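PDB 4EWP: 3-oxoacyl-[acyl-carrier-protein] synthase 3 from Micrococcus luteus NCTC 2665, which probably catalyses the first condensation of fatty acid synthesis, joining an acyl-CoA primer such as acetyl-CoA to two carbons from malonyl-[acyl-carrier-protein]. Local coordinates for residues 12-17 against 132-137; 21-26 against 298-303; 43-46 against 50-53. One frame throughout, in Å; residues are numbered along the deposited sequence.

Interaction 1 (12-17 against 132-137); sequences AASRIV and QADALV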
loop_
_atom_site.group_PDB
_atom_site.type_symbol
_atom_site.label_atom_id
_atom_site.label_comp_id
_atom_site.label_asym_id
_atom_site.label_seq_id
_atom_site.Cartn_x
_atom_site.Cartn_y
_atom_site.Cartn_z
ATOM N N ALA A 12 21.057 -16.618 -2.185
ATOM C CA ALA A 12 20.425 -17.929 -2.069
ATOM C C ALA A 12 19.050 -17.864 -1.392
ATOM O O ALA A 12 18.111 -18.569 -1.786
ATOM C CB ALA A 12 21.345 -18.885 -1.306
ATOM N N ALA A 13 18.930 -17.024 -0.367
ATOM C CA ALA A 13 17.720 -17.028 0.449
ATOM C C ALA A 13 17.612 -15.775 1.307
ATOM O O ALA A 13 18.370 -14.821 1.138
ATOM C CB ALA A 13 17.672 -18.288 1.321
ATOM N N SER A 14 16.670 -15.785 2.237
ATOM C CA SER A 14 16.400 -14.605 3.050
ATOM C C SER A 14 16.156 -15.025 4.487
ATOM O O SER A 14 15.997 -16.213 4.771
ATOM C CB SER A 14 15.133 -13.931 2.543
ATOM O OG SER A 14 14.061 -14.857 2.613
ATOM N N ARG A 15 16.079 -14.058 5.396
ATOM C CA ARG A 15 15.860 -14.396 6.799
ATOM C C ARG A 15 15.513 -13.165 7.612
ATOM O O ARG A 15 15.974 -12.061 7.315
ATOM C CB ARG A 15 17.083 -15.135 7.368
ATOM C CG ARG A 15 17.740 -14.537 8.602
ATOM C CD ARG A 15 18.891 -15.443 9.088
ATOM N NE ARG A 15 19.561 -14.922 10.285
ATOM C CZ ARG A 15 20.757 -14.326 10.292
ATOM N NH1 ARG A 15 21.435 -14.176 9.157
ATOM N NH2 ARG A 15 21.278 -13.881 11.436
ATOM N N ILE A 16 14.672 -13.360 8.620
ATOM C CA ILE A 16 14.323 -12.288 9.544
ATOM C C ILE A 16 15.461 -12.192 10.542
ATOM O O ILE A 16 15.730 -13.149 11.271
ATOM C CB ILE A 16 12.991 -12.590 10.273
ATOM C CG1 ILE A 16 11.825 -12.576 9.271
ATOM C CG2 ILE A 16 12.763 -11.606 11.429
ATOM C CD1 ILE A 16 10.485 -13.037 9.829
ATOM N N VAL A 17 16.156 -11.057 10.571
ATOM C CA VAL A 17 17.336 -10.954 11.430
ATOM C C VAL A 17 17.094 -10.199 12.734
ATOM O O VAL A 17 18.013 -10.068 13.553
ATOM C CB VAL A 17 18.541 -10.345 10.692
ATOM C CG1 VAL A 17 18.958 -11.260 9.564
ATOM C CG2 VAL A 17 18.209 -8.942 10.166
ATOM N N GLN A 132 6.524 -9.680 0.520
ATOM C CA GLN A 132 7.136 -8.688 -0.357
ATOM C C GLN A 132 8.632 -8.554 -0.072
ATOM O O GLN A 132 9.456 -8.643 -0.975
ATOM C CB GLN A 132 6.423 -7.341 -0.204
ATOM C CG GLN A 132 5.031 -7.305 -0.809
ATOM C CD GLN A 132 4.260 -6.084 -0.374
ATOM O OE1 GLN A 132 4.736 -4.961 -0.517
ATOM N NE2 GLN A 132 3.073 -6.293 0.165
ATOM N N ALA A 133 8.964 -8.371 1.201
ATOM C CA ALA A 133 10.351 -8.272 1.639
ATOM C C ALA A 133 11.164 -9.484 1.166
ATOM O O ALA A 133 12.258 -9.337 0.612
ATOM C CB ALA A 133 10.413 -8.141 3.174
ATOM N N ASP A 134 10.618 -10.676 1.385
ATOM C CA ASP A 134 11.264 -11.915 0.954
ATOM C C ASP A 134 11.524 -11.878 -0.558
ATOM O O ASP A 134 12.626 -12.220 -1.035
ATOM C CB ASP A 134 10.379 -13.110 1.345
ATOM C CG ASP A 134 10.922 -14.436 0.844
ATOM O OD1 ASP A 134 12.085 -14.766 1.144
ATOM O OD2 ASP A 134 10.186 -15.158 0.149
ATOM N N ALA A 135 10.509 -11.464 -1.315
ATOM C CA ALA A 135 10.649 -11.350 -2.766
ATOM C C ALA A 135 11.748 -10.349 -3.145
ATOM O O ALA A 135 12.553 -10.618 -4.036
ATOM C CB ALA A 135 9.325 -10.947 -3.412
ATOM N N LEU A 136 11.755 -9.196 -2.478
ATOM C CA LEU A 136 12.766 -8.166 -2.715
ATOM C C LEU A 136 14.179 -8.695 -2.435
ATOM O O LEU A 136 15.098 -8.428 -3.187
ATOM C CB LEU A 136 12.478 -6.915 -1.860
ATOM C CG LEU A 136 11.203 -6.125 -2.214
ATOM C CD1 LEU A 136 10.894 -5.044 -1.152
ATOM C CD2 LEU A 136 11.273 -5.509 -3.606
ATOM N N VAL A 137 14.345 -9.459 -1.358
ATOM C CA VAL A 137 15.654 -10.001 -1.007
ATOM C C VAL A 137 16.082 -11.087 -1.996
ATOM O O VAL A 137 17.202 -11.075 -2.489
ATOM C CB VAL A 137 15.660 -10.563 0.449
ATOM C CG1 VAL A 137 16.933 -11.330 0.727
ATOM C CG2 VAL A 137 15.481 -9.428 1.476
#

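Interaction 2 (21-26 against 298-303); sequences AYRPAN and ARDIAD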
loop_
_atom_site.group_PDB
_atom_site.type_symbol
_atom_site.label_atom_id
_atom_site.label_comp_id
_atom_site.label_asym_id
_atom_site.label_seq_id
_atom_site.Cartn_x
_atom_site.Cartn_y
_atom_site.Cartn_z
ATOM N N ALA A 21 9.527 -3.670 18.640
ATOM C CA ALA A 21 8.181 -3.485 19.152
ATOM C C ALA A 21 7.982 -2.079 19.705
ATOM O O ALA A 21 8.901 -1.481 20.273
ATOM C CB ALA A 21 7.896 -4.523 20.258
ATOM N N TYR A 22 6.778 -1.554 19.535
ATOM C CA TYR A 22 6.364 -0.380 20.288
ATOM C C TYR A 22 4.979 -0.664 20.858
ATOM O O TYR A 22 4.040 -0.997 20.122
ATOM C CB TYR A 22 6.339 0.883 19.408
ATOM C CG TYR A 22 6.058 2.145 20.200
ATOM C CD1 TYR A 22 4.757 2.487 20.588
ATOM C CD2 TYR A 22 7.090 2.992 20.575
ATOM C CE1 TYR A 22 4.500 3.643 21.326
ATOM C CE2 TYR A 22 6.845 4.143 21.306
ATOM C CZ TYR A 22 5.557 4.464 21.681
ATOM O OH TYR A 22 5.345 5.614 22.407
ATOM N N ARG A 23 4.868 -0.534 22.173
ATOM C CA ARG A 23 3.630 -0.771 22.887
ATOM C C ARG A 23 3.285 0.464 23.693
ATOM O O ARG A 23 4.027 0.838 24.597
ATOM C CB ARG A 23 3.789 -1.943 23.859
ATOM C CG ARG A 23 3.946 -3.291 23.190
ATOM C CD ARG A 23 3.948 -4.391 24.237
ATOM N NE ARG A 23 4.399 -5.661 23.683
ATOM C CZ ARG A 23 3.583 -6.571 23.156
ATOM N NH1 ARG A 23 2.270 -6.338 23.105
ATOM N NH2 ARG A 23 4.077 -7.717 22.686
ATOM N N PRO A 24 2.150 1.103 23.372
ATOM C CA PRO A 24 1.658 2.218 24.191
ATOM C C PRO A 24 1.562 1.810 25.662
ATOM O O PRO A 24 1.203 0.670 25.951
ATOM C CB PRO A 24 0.271 2.480 23.612
ATOM C CG PRO A 24 0.418 2.075 22.157
ATOM C CD PRO A 24 1.304 0.860 22.190
ATOM N N ALA A 25 1.878 2.729 26.571
ATOM C CA ALA A 25 1.876 2.429 27.998
ATOM C C ALA A 25 0.471 2.339 28.576
ATOM O O ALA A 25 0.274 1.803 29.670
ATOM C CB ALA A 25 2.703 3.462 28.770
ATOM N N ASN A 26 -0.505 2.873 27.854
ATOM C CA ASN A 26 -1.881 2.844 28.344
ATOM C C ASN A 26 -2.548 1.499 28.060
ATOM O O ASN A 26 -2.908 1.191 26.924
ATOM C CB ASN A 26 -2.708 3.999 27.759
ATOM C CG ASN A 26 -3.996 4.232 28.520
ATOM O OD1 ASN A 26 -4.172 3.708 29.617
ATOM N ND2 ASN A 26 -4.907 5.017 27.944
ATOM N N ALA A 298 1.437 -18.133 20.721
ATOM C CA ALA A 298 1.327 -16.707 21.063
ATOM C C ALA A 298 -0.086 -16.331 21.534
ATOM O O ALA A 298 -1.064 -16.583 20.832
ATOM C CB ALA A 298 1.726 -15.841 19.873
ATOM N N ARG A 299 -0.191 -15.712 22.704
ATOM C CA ARG A 299 -1.488 -15.237 23.195
ATOM C C ARG A 299 -1.404 -13.806 23.721
ATOM O O ARG A 299 -2.128 -13.428 24.640
ATOM C CB ARG A 299 -2.036 -16.160 24.293
ATOM C CG ARG A 299 -2.226 -17.599 23.863
ATOM C CD ARG A 299 -2.903 -18.438 24.944
ATOM N NE ARG A 299 -2.627 -19.847 24.704
ATOM C CZ ARG A 299 -3.421 -20.630 23.999
ATOM N NH1 ARG A 299 -4.537 -20.131 23.521
ATOM N NH2 ARG A 299 -3.113 -21.898 23.787
ATOM N N ASP A 300 -0.506 -13.022 23.143
ATOM C CA ASP A 300 -0.353 -11.618 23.503
ATOM C C ASP A 300 -1.690 -10.854 23.601
ATOM O O ASP A 300 -1.802 -9.883 24.356
ATOM C CB ASP A 300 0.549 -10.923 22.475
ATOM C CG ASP A 300 1.103 -9.612 22.978
ATOM O OD1 ASP A 300 1.271 -9.457 24.210
ATOM O OD2 ASP A 300 1.386 -8.733 22.139
ATOM N N ILE A 301 -2.692 -11.278 22.830
ATOM C CA ILE A 301 -3.983 -10.584 22.786
ATOM C C ILE A 301 -4.590 -10.251 24.166
ATOM O O ILE A 301 -5.281 -9.241 24.312
ATOM C CB ILE A 301 -5.025 -11.379 21.965
ATOM C CG1 ILE A 301 -6.164 -10.461 21.508
ATOM C CG2 ILE A 301 -5.569 -12.541 22.770
ATOM C CD1 ILE A 301 -7.365 -11.211 20.991
ATOM N N ALA A 302 -4.333 -11.093 25.171
ATOM C CA ALA A 302 -4.904 -10.882 26.506
ATOM C C ALA A 302 -4.539 -9.530 27.119
ATOM O O ALA A 302 -5.342 -8.938 27.842
ATOM C CB ALA A 302 -4.503 -12.012 27.455
ATOM N N ASP A 303 -3.324 -9.055 26.840
ATOM C CA ASP A 303 -2.835 -7.800 27.417
ATOM C C ASP A 303 -2.727 -6.681 26.393
ATOM O O ASP A 303 -2.746 -5.505 26.756
ATOM C CB ASP A 303 -1.472 -7.997 28.071
ATOM C CG ASP A 303 -1.462 -9.148 29.053
ATOM O OD1 ASP A 303 -2.039 -8.993 30.144
ATOM O OD2 ASP A 303 -0.887 -10.209 28.729
#

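Interaction 3 (43-46 against 50-53); sequences WIRQ and IVTR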
loop_
_atom_site.group_PDB
_atom_site.type_symbol
_atom_site.label_atom_id
_atom_site.label_comp_id
_atom_site.label_asym_id
_atom_site.label_seq_id
_atom_site.Cartn_x
_atom_site.Cartn_y
_atom_site.Cartn_z
ATOM N N TRP A 43 -17.804 -10.857 30.460
ATOM C CA TRP A 43 -18.276 -11.278 29.150
ATOM C C TRP A 43 -17.136 -11.096 28.151
ATOM O O TRP A 43 -16.712 -12.052 27.498
ATOM C CB TRP A 43 -19.517 -10.484 28.737
ATOM C CG TRP A 43 -20.134 -10.918 27.431
ATOM C CD1 TRP A 43 -21.002 -11.959 27.229
ATOM C CD2 TRP A 43 -19.945 -10.305 26.155
ATOM N NE1 TRP A 43 -21.358 -12.031 25.902
ATOM C CE2 TRP A 43 -20.721 -11.026 25.221
ATOM C CE3 TRP A 43 -19.188 -9.218 25.706
ATOM C CZ2 TRP A 43 -20.760 -10.694 23.864
ATOM C CZ3 TRP A 43 -19.226 -8.889 24.358
ATOM C CH2 TRP A 43 -20.007 -9.626 23.454
ATOM N N ILE A 44 -16.619 -9.876 28.061
ATOM C CA ILE A 44 -15.491 -9.606 27.177
ATOM C C ILE A 44 -14.370 -10.613 27.395
ATOM O O ILE A 44 -13.849 -11.191 26.441
ATOM C CB ILE A 44 -14.948 -8.187 27.363
ATOM C CG1 ILE A 44 -16.059 -7.164 27.124
ATOM C CG2 ILE A 44 -13.768 -7.936 26.428
ATOM C CD1 ILE A 44 -15.551 -5.751 26.972
ATOM N N ARG A 45 -14.004 -10.839 28.650
ATOM C CA ARG A 45 -12.891 -11.737 28.936
ATOM C C ARG A 45 -13.204 -13.135 28.415
ATOM O O ARG A 45 -12.333 -13.830 27.894
ATOM C CB ARG A 45 -12.581 -11.762 30.433
ATOM C CG ARG A 45 -11.168 -12.186 30.742
ATOM C CD ARG A 45 -10.913 -12.206 32.225
ATOM N NE ARG A 45 -11.008 -10.881 32.835
ATOM C CZ ARG A 45 -10.166 -10.440 33.767
ATOM N NH1 ARG A 45 -10.315 -9.225 34.287
ATOM N NH2 ARG A 45 -9.171 -11.222 34.176
ATOM N N GLN A 46 -14.470 -13.519 28.523
ATOM C CA GLN A 46 -14.929 -14.841 28.114
ATOM C C GLN A 46 -15.054 -14.994 26.589
ATOM O O GLN A 46 -14.639 -16.007 26.024
ATOM C CB GLN A 46 -16.261 -15.158 28.815
ATOM C CG GLN A 46 -16.993 -16.393 28.314
ATOM C CD GLN A 46 -18.308 -16.633 29.049
ATOM O OE1 GLN A 46 -19.360 -16.799 28.425
ATOM N NE2 GLN A 46 -18.251 -16.658 30.381
ATOM N N ILE A 50 -9.652 -11.132 26.215
ATOM C CA ILE A 50 -8.960 -9.855 26.375
ATOM C C ILE A 50 -9.186 -9.273 27.766
ATOM O O ILE A 50 -10.321 -9.234 28.256
ATOM C CB ILE A 50 -9.419 -8.835 25.315
ATOM C CG1 ILE A 50 -9.148 -9.388 23.912
ATOM C CG2 ILE A 50 -8.758 -7.474 25.544
ATOM C CD1 ILE A 50 -9.480 -8.424 22.771
ATOM N N VAL A 51 -8.102 -8.836 28.403
ATOM C CA VAL A 51 -8.182 -8.208 29.723
ATOM C C VAL A 51 -7.912 -6.720 29.582
ATOM O O VAL A 51 -8.676 -5.884 30.061
ATOM C CB VAL A 51 -7.153 -8.803 30.701
ATOM C CG1 VAL A 51 -7.138 -8.024 32.012
ATOM C CG2 VAL A 51 -7.443 -10.258 30.941
ATOM N N THR A 52 -6.806 -6.401 28.923
ATOM C CA THR A 52 -6.478 -5.023 28.609
ATOM C C THR A 52 -6.108 -4.930 27.134
ATOM O O THR A 52 -5.712 -5.932 26.511
ATOM C CB THR A 52 -5.289 -4.507 29.462
ATOM O OG1 THR A 52 -4.096 -5.226 29.113
ATOM C CG2 THR A 52 -5.562 -4.696 30.951
ATOM N N ARG A 53 -6.240 -3.730 26.575
ATOM C CA ARG A 53 -5.703 -3.449 25.252
ATOM C C ARG A 53 -4.855 -2.173 25.267
ATOM O O ARG A 53 -5.130 -1.229 26.018
ATOM C CB ARG A 53 -6.813 -3.372 24.192
ATOM C CG ARG A 53 -7.665 -2.099 24.222
ATOM C CD ARG A 53 -8.717 -2.149 25.310
ATOM N NE ARG A 53 -9.696 -3.218 25.095
ATOM C CZ ARG A 53 -10.215 -3.967 26.068
ATOM N NH1 ARG A 53 -11.108 -4.908 25.779
ATOM N NH2 ARG A 53 -9.857 -3.768 27.336
#

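Interaction 1 (12-17 against 132-137)
Asp134 OD1 accepts a hydrogen bond from Ser14 OG at 2.5 Å, a very short separation whose exact value should not be pressed at 2.2 Å resolution. It ties the first strand of a thiolase-fold sheet, 13-22 at its outer border, to helix 125-138, which makes the beta-alpha-beta crossover between parallel strands 116-120 and 144-152. The segments meet at 139° between their N-to-C directions, with axes 7.9 Å apart at closest approach, so the helix runs roughly against the strand and touches it over a short length.

The torsions show how the two groups meet. The Ser14 CA-CB bond points at the helix, and its hydroxyl is set between the backbone N and the carbonyl carbon (chi1 59°). The Asp134 carboxylate extends anti to the backbone N (chi1 176°), which carries OD1 over to the strand even though its CB does not point there. Both carboxylate oxygens also have a partner just beyond the segment, OD2 forming a salt bridge with Arg138 NH2 one helical turn on, which probably helps to stabilise the buried charge. Ile185 packs on both Ser14 and Asp134.

Beside the polar pair lies an apolar one. Val137 stands three residues after Asp134 on the same helix flank, and its CG1 rests 3.6 Å from Ser14 CB. Gln132, Ala135 and Leu136 also pack against the second subunit of the homodimer, placing this helix at the subunit interface. The same Val137 CG1 also lies 3.8 Å from Ala13 O, one methyl thus touching two successive strand residues.

Interaction 2 (21-26 against 298-303)
This contact is a single side-chain salt bridge that spans the two halves of the thiolase fold. Arg23 follows directly on strand 13-22 of one five-stranded sheet, and Asp300 lies where the chain leads from strand 296-297, at the border of the other sheet, toward helix 301-304. No CA pair across the segments is closer than the 10.6 Å from Arg23 CA to Asp303 CA, so Arg23, its chain extended from CG to NE, covers most of the gap, while Asp300 comes from the opposite direction.

The grip is end-on, with both terminal nitrogens on one oxygen: Arg23 NH1 reaches Asp300 OD2 at 2.7 Å and Arg23 NH2 reaches the same OD2 at 2.9 Å. N-H...O angles of 149° (NH1) and 138° (NH2) show that neither bond is straight, as expected when two donors converge on one atom. OD2 lies in the guanidinium plane, yet the carboxylate is turned 89° to that plane; NH1 meets the syn lone pair, whereas NH2 arrives from above the carboxylate.

Arg23 NH1 also bonds Gln54 OE1, which further fixes the guanidinium. With a leucine here, Asp300 OD2 would probably lose its charged mate, and Gln54 OE1 a donor, weakening the tie between the halves. The Asp300 side chain is about 10 Å from those of His275 and Asn306, two of the three predicted active-site residues, so the bridge belongs to the surroundings of the active site. The second carboxylate oxygen has its own partner: Asp300 OD1, 3.5 Å from Arg23 NH1, forms a salt bridge with Arg318 NH1.

Interaction 3 (43-46 against 50-53)
Arg45 lays one face of its guanidinium against Val51, whose CG2 methyl stands 3.7 Å above the plane and is displaced toward the rim. The closest atom pair there, Arg45 NH2 to Val51 CG2, is 3.8 Å, a van der Waals distance. The CG of Arg45 leaves anti to the backbone N, and a bend at chi3 (-64°) turns the guanidinium over the valine. Its NE and NH1 have polar partners just beyond the segments, the NH1 pair with Asp41 being long and weak.

This is a tight helix-turn-strand connection: helix 41-48 passes through a short turn into strand 52-54. The turn brings Ile50 O to 3.7 Å from Arg45 CA, with the CG2 of Ile44 at 4.1 Å from that oxygen. Ile50 O is satisfied by Asn30 ND2, and Thr48 OG1 helps to hold the turn by bonding both Ile44 O and Ile50 N.

Deeper in, Arg53 folds back through bends at chi2 and chi3. Ile44 CG2 reaches the edge of its guanidinium, 4.1 Å from Arg53 NH1, the two side chains crossing at about a right angle; Ile50 CG2 lies 3.5 Å above one guanidinium face. Acceptors around it include Val28 O for NH2 and Phe166 O and Asn30 OD1 for NH1; NE is bonded as well. The Ile50 side chain is about 5 Å from that of Asn306, a predicted catalytic residue.

Strand 52-54 pairs antiparallel with strand 27-29, helix 30-33 packs on Arg53 and Ile44, and the backbone of Val51 is bonded to Ala302 of helix 301-304.

Interactions 1 and 2 use the two ends of strand 13-22, with centres 26 Å apart. Interaction 1 is wholly buried, a neutral donor meeting a carboxylate beside a methyl contact, and stays within one half of the fold; interaction 2 is partly buried, a hydrogen-bonded salt bridge, and spans both halves. Interaction 3 lacks cross-segment polar bonds and relies on van der Waals overlap, ranging from buried Ile44 to exposed Arg45. It adjoins interaction 2: Thr52 OG1 lies 2.7 Å from Asp303 O, and Ile50 packs on Ile301. Interaction 1 lies across the chain's centre from interaction 3, near the second subunit.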